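PDB 6KI3: probable AP endonuclease from African swine fever virus, which probably cleaves DNA on the 5' side of abasic sites during repair, using three zinc ions, and also trims mismatched 3' ends as an exonuclease. Local coordinates for residues Ala186-Trp189 with Asn194-Ser197; Ser240-Met245 with Ser257-Phe262; Tyr86-Trp91 with Thr99-Gln104. All coordinates share one frame; numbering follows the deposited sequence.

Interaction 1. Residues Ala186-Trp189 with Asn194-Ser197. With ZN (zinc ion), chain I; nucleotides of chain C.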
# COMPACT_ATOMS: atom_id res chain seq x y z
N ALA A 186 9.61 -2.66 -1.95
CA ALA A 186 10.21 -3.96 -1.66
C ALA A 186 9.85 -5.01 -2.71
O ALA A 186 10.60 -5.97 -2.88
CB ALA A 186 9.77 -4.45 -0.28
N HIS A 187 8.74 -4.83 -3.42
CA HIS A 187 8.31 -5.82 -4.40
C HIS A 187 9.01 -5.63 -5.74
O HIS A 187 9.48 -6.61 -6.34
CB HIS A 187 6.79 -5.77 -4.57
CG HIS A 187 6.04 -6.21 -3.36
ND1 HIS A 187 4.67 -6.38 -3.35
CD2 HIS A 187 6.46 -6.51 -2.11
CE1 HIS A 187 4.28 -6.76 -2.15
NE2 HIS A 187 5.34 -6.85 -1.38
N ILE A 188 9.08 -4.39 -6.23
CA ILE A 188 9.79 -4.15 -7.48
C ILE A 188 11.27 -4.45 -7.32
O ILE A 188 11.94 -4.85 -8.27
CB ILE A 188 9.55 -2.71 -7.98
CG1 ILE A 188 10.21 -1.69 -7.04
CG2 ILE A 188 8.06 -2.43 -8.12
CD1 ILE A 188 10.20 -0.27 -7.59
N TRP A 189 11.80 -4.27 -6.11
CA TRP A 189 13.16 -4.71 -5.82
C TRP A 189 13.26 -6.23 -5.91
O TRP A 189 14.17 -6.76 -6.56
CB TRP A 189 13.57 -4.22 -4.43
CG TRP A 189 14.83 -4.84 -3.90
CD1 TRP A 189 14.94 -5.97 -3.14
CD2 TRP A 189 16.17 -4.35 -4.08
NE1 TRP A 189 16.25 -6.22 -2.84
CE2 TRP A 189 17.03 -5.24 -3.41
CE3 TRP A 189 16.72 -3.25 -4.75
CZ2 TRP A 189 18.41 -5.06 -3.38
CZ3 TRP A 189 18.09 -3.08 -4.72
CH2 TRP A 189 18.92 -3.98 -4.04
N ASN A 194 16.57 -2.31 -9.48
CA ASN A 194 17.53 -1.66 -8.58
C ASN A 194 17.08 -0.23 -8.34
O ASN A 194 17.11 0.60 -9.25
CB ASN A 194 18.93 -1.71 -9.18
CG ASN A 194 20.01 -1.26 -8.21
OD1 ASN A 194 19.76 -0.49 -7.28
ND2 ASN A 194 21.23 -1.75 -8.42
N ILE A 195 16.67 0.07 -7.10
CA ILE A 195 16.24 1.41 -6.73
C ILE A 195 17.07 1.89 -5.55
O ILE A 195 16.60 2.70 -4.73
CB ILE A 195 14.74 1.45 -6.40
CG1 ILE A 195 14.40 0.39 -5.35
CG2 ILE A 195 13.91 1.24 -7.66
CD1 ILE A 195 12.97 0.41 -4.88
N SER A 196 18.31 1.41 -5.45
CA SER A 196 19.13 1.70 -4.28
C SER A 196 19.61 3.15 -4.28
O SER A 196 19.52 3.84 -3.25
CB SER A 196 20.32 0.74 -4.23
OG SER A 196 19.89 -0.59 -3.98
N SER A 197 20.13 3.63 -5.40
CA SER A 197 20.69 4.97 -5.45
C SER A 197 19.63 5.98 -5.90
O SER A 197 18.56 5.62 -6.41
CB SER A 197 21.88 5.03 -6.40
OG SER A 197 21.46 5.12 -7.75
ZN ZN I . 5.31 -7.44 0.62
O5' 3DR C 1 2.47 -6.78 2.70
P 3DR C 1 2.64 -7.13 1.14
OP1 3DR C 1 1.23 -7.31 0.65
OP2 3DR C 1 3.36 -5.93 0.59
OP3 3DR C 1 3.45 -8.41 1.14
C2' 3DR C 1 0.04 -6.09 6.32
C5' 3DR C 1 1.50 -7.45 3.51
C4' 3DR C 1 1.77 -7.09 4.97
O4' 3DR C 1 2.01 -5.69 5.06
C1' 3DR C 1 1.15 -5.09 6.03
C3' 3DR C 1 0.59 -7.43 5.87
O3' 3DR C 1 1.07 -8.14 7.01

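Interaction 2. Residues Ser240-Met245 with Ser257-Phe262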
# COMPACT_ATOMS: atom_id res chain seq x y z
N SER A 240 12.76 -2.42 7.77
CA SER A 240 12.69 -0.98 8.01
C SER A 240 13.60 -0.22 7.06
O SER A 240 14.62 -0.74 6.59
CB SER A 240 13.07 -0.67 9.46
OG SER A 240 12.06 -1.10 10.36
N LEU A 241 13.22 1.02 6.77
CA LEU A 241 13.97 1.85 5.84
C LEU A 241 15.41 2.02 6.31
O LEU A 241 15.66 2.27 7.50
CB LEU A 241 13.30 3.21 5.68
CG LEU A 241 11.81 3.21 5.31
CD1 LEU A 241 11.29 4.63 5.19
CD2 LEU A 241 11.57 2.42 4.04
N PHE A 242 16.35 1.86 5.38
CA PHE A 242 17.79 1.95 5.64
C PHE A 242 18.29 0.84 6.56
O PHE A 242 19.38 0.94 7.13
CB PHE A 242 18.19 3.31 6.21
CG PHE A 242 17.72 4.48 5.38
CD1 PHE A 242 18.46 4.91 4.29
CD2 PHE A 242 16.55 5.14 5.70
CE1 PHE A 242 18.03 5.98 3.53
CE2 PHE A 242 16.12 6.21 4.95
CZ PHE A 242 16.86 6.63 3.86
N GLU A 243 17.51 -0.23 6.72
CA GLU A 243 17.92 -1.39 7.50
C GLU A 243 17.84 -2.68 6.70
O GLU A 243 18.03 -3.76 7.27
CB GLU A 243 17.08 -1.50 8.78
CG GLU A 243 17.08 -0.24 9.63
CD GLU A 243 16.54 -0.47 11.03
OE1 GLU A 243 16.91 0.29 11.95
OE2 GLU A 243 15.75 -1.42 11.22
N GLY A 244 17.58 -2.59 5.40
CA GLY A 244 17.52 -3.76 4.54
C GLY A 244 18.49 -3.69 3.38
O GLY A 244 19.37 -2.82 3.36
N MET A 245 18.34 -4.58 2.41
CA MET A 245 19.30 -4.67 1.32
C MET A 245 19.22 -3.49 0.36
O MET A 245 20.18 -3.26 -0.39
CB MET A 245 19.09 -5.98 0.55
CG MET A 245 19.13 -7.22 1.42
SD MET A 245 20.81 -7.81 1.73
CE MET A 245 21.24 -8.46 0.12
N SER A 257 20.10 8.25 -1.20
CA SER A 257 19.43 6.97 -1.34
C SER A 257 18.32 7.06 -2.39
O SER A 257 17.90 8.15 -2.79
CB SER A 257 18.84 6.51 -0.01
OG SER A 257 17.86 7.43 0.46
N GLY A 258 17.86 5.89 -2.83
CA GLY A 258 16.71 5.86 -3.71
C GLY A 258 15.42 6.23 -3.01
O GLY A 258 14.48 6.72 -3.65
N LEU A 259 15.35 6.00 -1.70
CA LEU A 259 14.13 6.31 -0.95
C LEU A 259 13.86 7.81 -0.92
O LEU A 259 12.72 8.24 -1.07
CB LEU A 259 14.22 5.77 0.47
CG LEU A 259 13.09 6.19 1.35
CD1 LEU A 259 11.97 5.24 1.26
CD2 LEU A 259 13.52 6.39 2.78
N TYR A 260 14.91 8.62 -0.72
CA TYR A 260 14.71 10.07 -0.68
C TYR A 260 14.15 10.59 -1.99
O TYR A 260 13.39 11.57 -2.00
CB TYR A 260 16.02 10.78 -0.35
CG TYR A 260 15.91 12.28 -0.39
CD1 TYR A 260 15.09 12.96 0.50
CD2 TYR A 260 16.62 13.03 -1.32
CE1 TYR A 260 14.97 14.34 0.47
CE2 TYR A 260 16.51 14.41 -1.36
CZ TYR A 260 15.69 15.06 -0.46
OH TYR A 260 15.58 16.43 -0.50
N CYS A 261 14.49 9.95 -3.11
CA CYS A 261 13.87 10.32 -4.38
C CYS A 261 12.40 9.93 -4.40
O CYS A 261 11.57 10.64 -4.98
CB CYS A 261 14.62 9.66 -5.54
SG CYS A 261 14.03 10.16 -7.18
N PHE A 262 12.05 8.80 -3.77
CA PHE A 262 10.65 8.43 -3.64
C PHE A 262 9.91 9.42 -2.73
O PHE A 262 8.74 9.73 -2.98
CB PHE A 262 10.52 7.01 -3.09
CG PHE A 262 10.66 5.94 -4.14
CD1 PHE A 262 9.57 5.54 -4.90
CD2 PHE A 262 11.88 5.32 -4.37
CE1 PHE A 262 9.69 4.56 -5.86
CE2 PHE A 262 12.01 4.33 -5.33
CZ PHE A 262 10.91 3.95 -6.08

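Interaction 3. Residues Tyr86-Trp91 with Thr99-Gln104. With nucleotides of chain D; nucleotides of chain B; nucleotides of chain C.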
# COMPACT_ATOMS: atom_id res chain seq x y z
N TYR A 86 -5.80 -12.01 0.87
CA TYR A 86 -4.95 -12.72 -0.07
C TYR A 86 -5.75 -13.60 -1.02
O TYR A 86 -5.18 -14.09 -2.00
CB TYR A 86 -3.92 -13.56 0.69
CG TYR A 86 -3.03 -12.74 1.60
CD1 TYR A 86 -2.68 -11.44 1.25
CD2 TYR A 86 -2.55 -13.25 2.79
CE1 TYR A 86 -1.87 -10.68 2.07
CE2 TYR A 86 -1.74 -12.50 3.62
CZ TYR A 86 -1.40 -11.21 3.25
OH TYR A 86 -0.59 -10.45 4.07
N LEU A 87 -7.04 -13.79 -0.77
CA LEU A 87 -7.90 -14.57 -1.64
C LEU A 87 -8.61 -13.73 -2.69
O LEU A 87 -9.41 -14.27 -3.46
CB LEU A 87 -8.95 -15.33 -0.81
CG LEU A 87 -8.57 -15.85 0.57
CD1 LEU A 87 -9.76 -16.53 1.23
CD2 LEU A 87 -7.39 -16.80 0.49
N ASP A 88 -8.35 -12.42 -2.73
CA ASP A 88 -9.02 -11.51 -3.66
C ASP A 88 -8.31 -11.54 -5.01
O ASP A 88 -7.67 -10.58 -5.44
CB ASP A 88 -9.08 -10.10 -3.08
CG ASP A 88 -9.98 -10.00 -1.87
OD1 ASP A 88 -10.89 -10.85 -1.73
OD2 ASP A 88 -9.79 -9.07 -1.06
N VAL A 89 -8.44 -12.68 -5.68
CA VAL A 89 -7.86 -12.87 -7.01
C VAL A 89 -8.99 -12.90 -8.03
O VAL A 89 -9.55 -13.97 -8.29
CB VAL A 89 -7.01 -14.15 -7.06
CG1 VAL A 89 -6.16 -14.17 -8.33
CG2 VAL A 89 -6.13 -14.26 -5.82
N PRO A 90 -9.36 -11.76 -8.62
CA PRO A 90 -10.54 -11.74 -9.49
C PRO A 90 -10.36 -12.49 -10.80
O PRO A 90 -11.36 -12.78 -11.47
CB PRO A 90 -10.77 -10.24 -9.75
CG PRO A 90 -9.88 -9.52 -8.77
CD PRO A 90 -8.74 -10.43 -8.49
N TRP A 91 -9.13 -12.82 -11.18
CA TRP A 91 -8.86 -13.52 -12.43
C TRP A 91 -8.61 -15.01 -12.23
O TRP A 91 -8.17 -15.68 -13.17
CB TRP A 91 -7.67 -12.87 -13.14
CG TRP A 91 -6.55 -12.51 -12.21
CD1 TRP A 91 -5.53 -13.31 -11.80
CD2 TRP A 91 -6.35 -11.24 -11.58
NE1 TRP A 91 -4.70 -12.62 -10.94
CE2 TRP A 91 -5.18 -11.35 -10.80
CE3 TRP A 91 -7.03 -10.02 -11.61
CZ2 TRP A 91 -4.69 -10.28 -10.04
CZ3 TRP A 91 -6.54 -8.97 -10.86
CH2 TRP A 91 -5.38 -9.11 -10.09
N THR A 99 -14.88 -12.74 -6.56
CA THR A 99 -15.22 -11.39 -7.00
C THR A 99 -16.37 -10.83 -6.18
O THR A 99 -16.39 -9.63 -5.87
CB THR A 99 -15.55 -11.40 -8.49
OG1 THR A 99 -14.34 -11.54 -9.25
CG2 THR A 99 -16.25 -10.11 -8.91
N HIS A 100 -17.34 -11.67 -5.81
CA HIS A 100 -18.44 -11.20 -4.98
C HIS A 100 -17.95 -10.72 -3.62
O HIS A 100 -18.47 -9.74 -3.08
CB HIS A 100 -19.49 -12.30 -4.81
CG HIS A 100 -20.59 -11.93 -3.88
ND1 HIS A 100 -20.58 -12.26 -2.54
CD2 HIS A 100 -21.74 -11.24 -4.09
CE1 HIS A 100 -21.67 -11.80 -1.97
NE2 HIS A 100 -22.40 -11.18 -2.88
N PHE A 101 -16.94 -11.39 -3.07
CA PHE A 101 -16.39 -10.96 -1.78
C PHE A 101 -15.71 -9.60 -1.89
O PHE A 101 -15.83 -8.77 -0.98
CB PHE A 101 -15.41 -12.01 -1.25
CG PHE A 101 -14.95 -11.76 0.15
CD1 PHE A 101 -15.73 -12.13 1.23
CD2 PHE A 101 -13.73 -11.14 0.39
CE1 PHE A 101 -15.31 -11.89 2.52
CE2 PHE A 101 -13.31 -10.90 1.68
CZ PHE A 101 -14.10 -11.28 2.75
N ILE A 102 -14.99 -9.37 -2.98
CA ILE A 102 -14.40 -8.05 -3.22
C ILE A 102 -15.49 -6.99 -3.31
O ILE A 102 -15.29 -5.84 -2.89
CB ILE A 102 -13.53 -8.08 -4.49
CG1 ILE A 102 -12.40 -9.10 -4.34
CG2 ILE A 102 -12.95 -6.70 -4.79
CD1 ILE A 102 -11.55 -9.25 -5.58
N GLN A 103 -16.65 -7.35 -3.85
CA GLN A 103 -17.75 -6.40 -3.96
C GLN A 103 -18.25 -5.96 -2.59
O GLN A 103 -18.65 -4.81 -2.42
CB GLN A 103 -18.89 -7.00 -4.78
CG GLN A 103 -19.84 -5.96 -5.35
CD GLN A 103 -19.15 -5.01 -6.31
OE1 GLN A 103 -18.25 -5.40 -7.05
NE2 GLN A 103 -19.58 -3.75 -6.30
N GLN A 104 -18.20 -6.87 -1.63
CA GLN A 104 -18.58 -6.57 -0.26
C GLN A 104 -17.63 -5.58 0.39
O GLN A 104 -18.04 -4.66 0.99
CB GLN A 104 -18.66 -7.83 0.58
CG GLN A 104 -19.46 -8.94 -0.05
CD GLN A 104 -19.52 -10.17 0.79
OE1 GLN A 104 -19.36 -11.28 0.29
NE2 GLN A 104 -19.77 -10.01 2.08
P DG D 10 -8.32 -20.82 -2.65
OP1 DG D 10 -8.30 -21.31 -4.05
OP2 DG D 10 -7.60 -21.58 -1.60
O5' DG D 10 -7.78 -19.32 -2.62
C5' DG D 10 -8.30 -18.37 -3.54
C4' DG D 10 -7.18 -17.67 -4.29
O4' DG D 10 -6.30 -17.02 -3.34
C3' DG D 10 -6.29 -18.57 -5.13
O3' DG D 10 -5.83 -17.86 -6.27
C2' DG D 10 -5.15 -18.91 -4.17
C1' DG D 10 -5.01 -17.62 -3.37
N9 DG D 10 -4.58 -17.83 -1.99
C8 DG D 10 -5.12 -18.70 -1.08
N7 DG D 10 -4.53 -18.67 0.08
C5 DG D 10 -3.54 -17.70 -0.06
C6 DG D 10 -2.59 -17.23 0.87
O6 DG D 10 -2.42 -17.58 2.04
N1 DG D 10 -1.77 -16.25 0.31
C2 DG D 10 -1.87 -15.78 -0.98
N2 DG D 10 -0.99 -14.83 -1.34
N3 DG D 10 -2.76 -16.22 -1.86
C4 DG D 10 -3.56 -17.17 -1.33
P DC B 9 6.49 -12.92 6.13
OP1 DC B 9 7.50 -11.89 6.22
OP2 DC B 9 5.82 -13.35 7.34
O5' DC B 9 5.43 -12.42 5.09
C5' DC B 9 5.89 -11.89 3.87
C4' DC B 9 4.74 -11.59 2.93
O4' DC B 9 4.13 -12.81 2.52
C3' DC B 9 3.61 -10.77 3.52
O3' DC B 9 3.87 -9.40 3.24
C2' DC B 9 2.42 -11.21 2.70
C1' DC B 9 2.82 -12.55 2.09
N1 DC B 9 1.99 -13.65 2.54
C2 DC B 9 1.04 -14.18 1.67
O2 DC B 9 0.95 -13.72 0.53
N3 DC B 9 0.28 -15.21 2.09
C4 DC B 9 0.41 -15.68 3.32
N4 DC B 9 -0.39 -16.67 3.70
C5 DC B 9 1.37 -15.15 4.23
C6 DC B 9 2.12 -14.14 3.80
P DC C 2 0.94 -9.74 7.08
OP1 DC C 2 1.94 -10.22 8.06
OP2 DC C 2 0.94 -10.27 5.70
O5' DC C 2 -0.52 -9.99 7.68
C5' DC C 2 -0.80 -9.64 9.03
C4' DC C 2 -2.30 -9.70 9.29
O4' DC C 2 -2.75 -11.07 9.16
C3' DC C 2 -2.73 -9.24 10.67
O3' DC C 2 -4.02 -8.64 10.58
C2' DC C 2 -2.77 -10.55 11.46
C1' DC C 2 -3.24 -11.54 10.40
N1 DC C 2 -2.73 -12.93 10.60
C2 DC C 2 -3.55 -14.02 10.30
O2 DC C 2 -4.70 -13.82 9.88
N3 DC C 2 -3.07 -15.28 10.49
C4 DC C 2 -1.83 -15.45 10.95
N4 DC C 2 -1.40 -16.71 11.11
C5 DC C 2 -0.98 -14.35 11.26
C6 DC C 2 -1.46 -13.12 11.07

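Interaction 1. Residues Ala186-Trp189 with Asn194-Ser197
Trp189 and Ile188, neighbours on helix 185-190, meet the loop 194-197 that follows it. The six-membered end of the indole does most of the touching: CZ3 comes within 3.2 Å of Ser196 OG, while Asn194 OD1 and Ile195 N stand at the ring edge, close to its plane. The Asn194 amide runs alongside the indole, pointing the same way, but its plane is turned 85° from that of the ring. Beside this, Ile188 CD1 and Ile195 CD1 touch at 3.9 Å, the two side chains crossing at about a right angle. Each isoleucine carries CG1 between its backbone N and carbonyl carbon (chi1 67° and 53°), and each chain then extends to bring its CD1 into the contact.

In the next shell, Asn194 OD1 accepts from Ser196 N at 3.0 Å, a nearly straight bond that makes an Asx turn and holds the amide beside the indole. Trp189 NE1 donates to Thr229 O, fixing the ring from its other end, and Ser196 OG is hydrogen-bonded to Ile246 O. The same helix carries His187, whose NE2 binds zinc at 2.1 Å. Asp236, His238 and two phosphate oxygens of the abasic-site analogue in chain C, OP2 and OP3, complete this metal site, part of the three-zinc centre of an endonuclease IV-type TIM barrel.

Interaction 2. Residues Ser240-Met245 with Ser257-Phe262
Leu241 and Phe242 form the two central positions of a type II beta turn, Ser240 to Glu243, and both press on the first turn of helix 258-269, one of the outer helices of the TIM barrel. Leu259 reaches both of them. Its side chain crosses those of Leu241 and Phe242 at about right angles, and its CD2 methyl touches both, Leu241 CD1 at 3.7 Å and Phe242 CE2 at 3.4 Å. The other methyl, CD1, faces only the leucine, lying 4.0 Å from each of the Leu241 methyls, CD1 and CD2. With CG trans to the backbone N (chi1 173°), Leu259 sends this fork across to the turn.

Leu259 CD2 approaches the phenylalanine obliquely, whereas Ser257 OG stands at the ring edge, near its plane, so the far end of the ring touches Leu259 CD2 through CE2 and Ser257 OG through CE1. Phe242 has positive phi (65°), as the third residue of a type II turn requires. Behind the turn, the carboxylate of Glu292 on helix 282-300 takes hydrogen bonds from Ser240 OG and Leu241 N, and Phe242 also packs on Thr295 of that helix. The turn is thus wedged between two helices of the barrel's outer layer.

Ser257 is the N-cap of helix 258-269. Its OG, also hydrogen-bonded to Ile254 O, lies 3.4 Å from Phe242 CE1 and accepts a weak but fairly straight capping bond from Tyr260 N, with an angle of 162° at the hydrogen.

Interaction 3. Residues Tyr86-Trp91 with Thr99-Gln104
Asp88 and Pro90, on the loop after strand 79-83, pack against Ile102, Phe101 and Thr99 on the inward side of helix 96-112. The aspartate and Ile102 slide past each other in opposite directions. With CG1 trans to its carbonyl carbon (chi1 -60°) and the rest of the chain extended, Ile102 lays CG1 beside the carboxylate, 3.5 Å from Asp88 OD1, and carries CD1 on to Pro90. There CD1 meets the proline ring at CG, 3.6 Å away, the two side chains crossing at about a right angle. Asp88 adopts the same rotamer about its first bond (chi1 -68°), which directs OD1 toward the helix. This oxygen also meets the Phe101 ring at its edge, near the ring plane, 3.6 Å from CD2, with carboxylate and ring planes 36° apart. At the far end of the contact, Thr99 OG1 rests 3.8 Å from Pro90 CB.

Asp88 is the centre of an inverse gamma turn, and its OD2 takes a weak hydrogen bond from Thr85 N. Leu119 on strand 116-120 touches Asp88, Pro90 and Ile102, closing the cluster from the barrel side. On the DNA side of the loop, the Tyr86 ring has a cytosine of chain B over one face, and Leu87 CD2 lies 3.4 Å from C8 of a guanine of chain D.

OD1 thus meets only carbon atoms across this contact, while OD2 lies close to the like-charged Glu105. Burial and the nearby Glu105 would tend to raise the proton affinity of Asp88, an effect the weak bond from Thr85 N would partly offset.

Overall arrangement
Going from the N terminus, interaction 3 comes first, closing the loop between strand 79-83 and helix 96-112. Interaction 1 follows, folding the chain after helix 185-190 back on that helix just before helix 198-209. Interaction 2 then closes the longer loop from strand 238-239 to helix 258-269. The three are in series, with neither nesting nor crossing. Interactions 1 and 2 adjoin, their centres about 9 Å apart: Ser196 O probably accepts a hydrogen bond from Gly258 N at 2.7 Å, and Ile195 packs on Phe262. Interaction 3 lies across the barrel from interaction 2, their centres about 32 Å apart. Interactions 1 and 3 both include residues that meet the bound DNA.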